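Local coordinates for odorant binding protein OBP69a (Ceratitis capitata, PDB 6HHE) that probably binds odorants, as a secreted, all-helical member of the insect pheromone- and general-odorant-binding protein family, at residues A[24-27]-A[28-31]. Residues are numbered along the deposited sequence; the frame is centred on the assembly and turned at random.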
ATOM      1  N   VAL A  24      -1.920  13.190   5.086  1.00 22.87           N
ATOM      2  CA  VAL A  24      -0.516  12.770   5.098  1.00 24.06           C
ATOM      3  C   VAL A  24       0.355  13.884   4.534  1.00 24.39           C
ATOM      4  O   VAL A  24      -0.041  14.599   3.592  1.00 27.00           O
ATOM      5  CB  VAL A  24      -0.333  11.453   4.317  1.00 19.44           C
ATOM      6  CG1 VAL A  24      -0.460  11.660   2.808  1.00 23.85           C
ATOM      7  CG2 VAL A  24       1.002  10.773   4.631  1.00 21.71           C
ATOM      8  N   THR A  25       1.531  14.066   5.126  1.00 23.12           N
ATOM      9  CA  THR A  25       2.442  15.129   4.741  1.00 23.25           C
ATOM     10  C   THR A  25       3.741  14.542   4.199  1.00 27.83           C
ATOM     11  O   THR A  25       4.101  13.382   4.471  1.00 24.27           O
ATOM     12  CB  THR A  25       2.709  16.081   5.906  1.00 26.75           C
ATOM     13  OG1 THR A  25       2.933  15.328   7.099  1.00 30.78           O
ATOM     14  CG2 THR A  25       1.519  16.977   6.143  1.00 33.06           C
ATOM     15  N   GLU A  26       4.430  15.341   3.376  1.00 26.87           N
ATOM     16  CA  GLU A  26       5.643  14.868   2.703  1.00 30.16           C
ATOM     17  C   GLU A  26       6.726  14.419   3.681  1.00 25.67           C
ATOM     18  O   GLU A  26       7.479  13.491   3.368  1.00 28.89           O
ATOM     19  CB  GLU A  26       6.184  15.957   1.774  1.00 43.91           C
ATOM     20  CG  GLU A  26       7.432  15.571   0.945  1.00 62.74           C
ATOM     21  CD  GLU A  26       7.232  14.362   0.017  1.00 76.15           C
ATOM     22  OE1 GLU A  26       8.244  13.748  -0.406  1.00 81.19           O
ATOM     23  OE2 GLU A  26       6.075  14.021  -0.297  1.00 76.38           O
ATOM     24  N   ASP A  27       6.803  15.016   4.876  1.00 26.33           N
ATOM     25  CA  ASP A  27       7.797  14.583   5.858  1.00 25.72           C
ATOM     26  C   ASP A  27       7.653  13.110   6.216  1.00 24.02           C
ATOM     27  O   ASP A  27       8.670  12.438   6.464  1.00 23.74           O
ATOM     28  CB  ASP A  27       7.730  15.451   7.112  1.00 30.59           C
ATOM     29  CG  ASP A  27       6.409  15.349   7.814  1.00 41.54           C
ATOM     30  OD1 ASP A  27       5.418  15.785   7.205  1.00 41.15           O
ATOM     31  OD2 ASP A  27       6.352  14.840   8.952  1.00 37.02           O
ATOM     32  N   LEU A  28       6.427  12.579   6.205  1.00 23.10           N
ATOM     33  CA  LEU A  28       6.222  11.166   6.508  1.00 18.78           C
ATOM     34  C   LEU A  28       6.760  10.279   5.402  1.00 20.85           C
ATOM     35  O   LEU A  28       7.355   9.229   5.679  1.00 20.51           O
ATOM     36  CB  LEU A  28       4.756  10.856   6.770  1.00 18.28           C
ATOM     37  CG  LEU A  28       4.162  11.620   7.954  1.00 19.96           C
ATOM     38  CD1 LEU A  28       2.701  11.344   8.137  1.00 21.72           C
ATOM     39  CD2 LEU A  28       4.929  11.266   9.228  1.00 23.89           C
ATOM     40  N   PHE A  29       6.539  10.665   4.148  1.00 22.57           N
ATOM     41  CA  PHE A  29       7.094   9.890   3.041  1.00 22.94           C
ATOM     42  C   PHE A  29       8.617   9.953   3.031  1.00 23.64           C
ATOM     43  O   PHE A  29       9.301   8.927   2.845  1.00 23.19           O
ATOM     44  CB  PHE A  29       6.532  10.418   1.718  1.00 22.76           C
ATOM     45  CG  PHE A  29       5.043  10.158   1.506  1.00 25.29           C
ATOM     46  CD1 PHE A  29       4.474   8.905   1.686  1.00 28.78           C
ATOM     47  CD2 PHE A  29       4.222  11.203   1.077  1.00 31.90           C
ATOM     48  CE1 PHE A  29       3.072   8.703   1.436  1.00 27.89           C
ATOM     49  CE2 PHE A  29       2.847  10.998   0.822  1.00 29.83           C
ATOM     50  CZ  PHE A  29       2.277   9.767   1.019  1.00 27.04           C
ATOM     51  N   ILE A  30       9.183  11.140   3.275  1.00 23.43           N
ATOM     52  CA  ILE A  30      10.639  11.265   3.333  1.00 25.74           C
ATOM     53  C   ILE A  30      11.193  10.405   4.454  1.00 23.28           C
ATOM     54  O   ILE A  30      12.195   9.699   4.280  1.00 24.60           O
ATOM     55  CB  ILE A  30      11.033  12.736   3.502  1.00 26.25           C
ATOM     56  CG1 ILE A  30      10.718  13.514   2.223  1.00 32.92           C
ATOM     57  CG2 ILE A  30      12.508  12.838   3.873  1.00 30.12           C
ATOM     58  CD1 ILE A  30      10.770  15.032   2.411  1.00 38.45           C
ATOM     59  N   GLU A  31      10.536  10.423   5.620  1.00 21.58           N
ATOM     60  CA  GLU A  31      11.030   9.614   6.736  1.00 20.30           C
ATOM     61  C   GLU A  31      11.026   8.132   6.392  1.00 20.33           C
ATOM     62  O   GLU A  31      11.993   7.425   6.687  1.00 20.46           O
ATOM     63  CB  GLU A  31      10.192   9.863   7.982  1.00 28.73           C
ATOM     64  CG  GLU A  31      10.524   8.882   9.090  1.00 44.68           C
ATOM     65  CD  GLU A  31      11.650   9.369   9.974  1.00 68.76           C
ATOM     66  OE1 GLU A  31      12.168  10.475   9.700  1.00 77.90           O
ATOM     67  OE2 GLU A  31      12.009   8.655  10.944  1.00 70.01           O
TER
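The first turn of helix 26-35 opens with an i to i+3 bond from L28 N to T25 O (3.0 Å) and passes into regular i to i+4 bonding as I30 N meets E26 O at 2.9 Å and E31 N meets D27 O. T25 holds the N-cap position, but its hydroxyl makes no capping bond to the helix; OG1 instead donates to D27 OD1 over a short 2.5 Å, on the syn side of the carboxylate, and is also hydrogen-bonded to R43 NH1 of helix 42-55. V24, just ahead of the helix, points its side chain toward the first turn: its CG1 meets F29 CZ at 3.8 Å, CG2 sits over one face of that ring, and CG2 also reaches L28 CD1 at 3.9 Å. This apolar cluster is turned to helix 42-55, where F47 meets the F29 ring edge-to-face. Next to the C-terminal residues S123 and E124, E26 runs with CG anti to the backbone N (chi1 -177°) and packs that CG on I30 CD1 at 3.7 Å. A bend at chi2 then brings the carboxylate between F29 and I30, with OE2 at the ring edge, 3.6 Å from F29 CD2. With an alanine in place of E26, the F29 ring edge is likely to lose its carboxylate neighbour and I30 the CG packed on its CD1. The carboxylate is inclined 51° to the ring plane, and its OE1 lies 3.6 Å from I30 CG1.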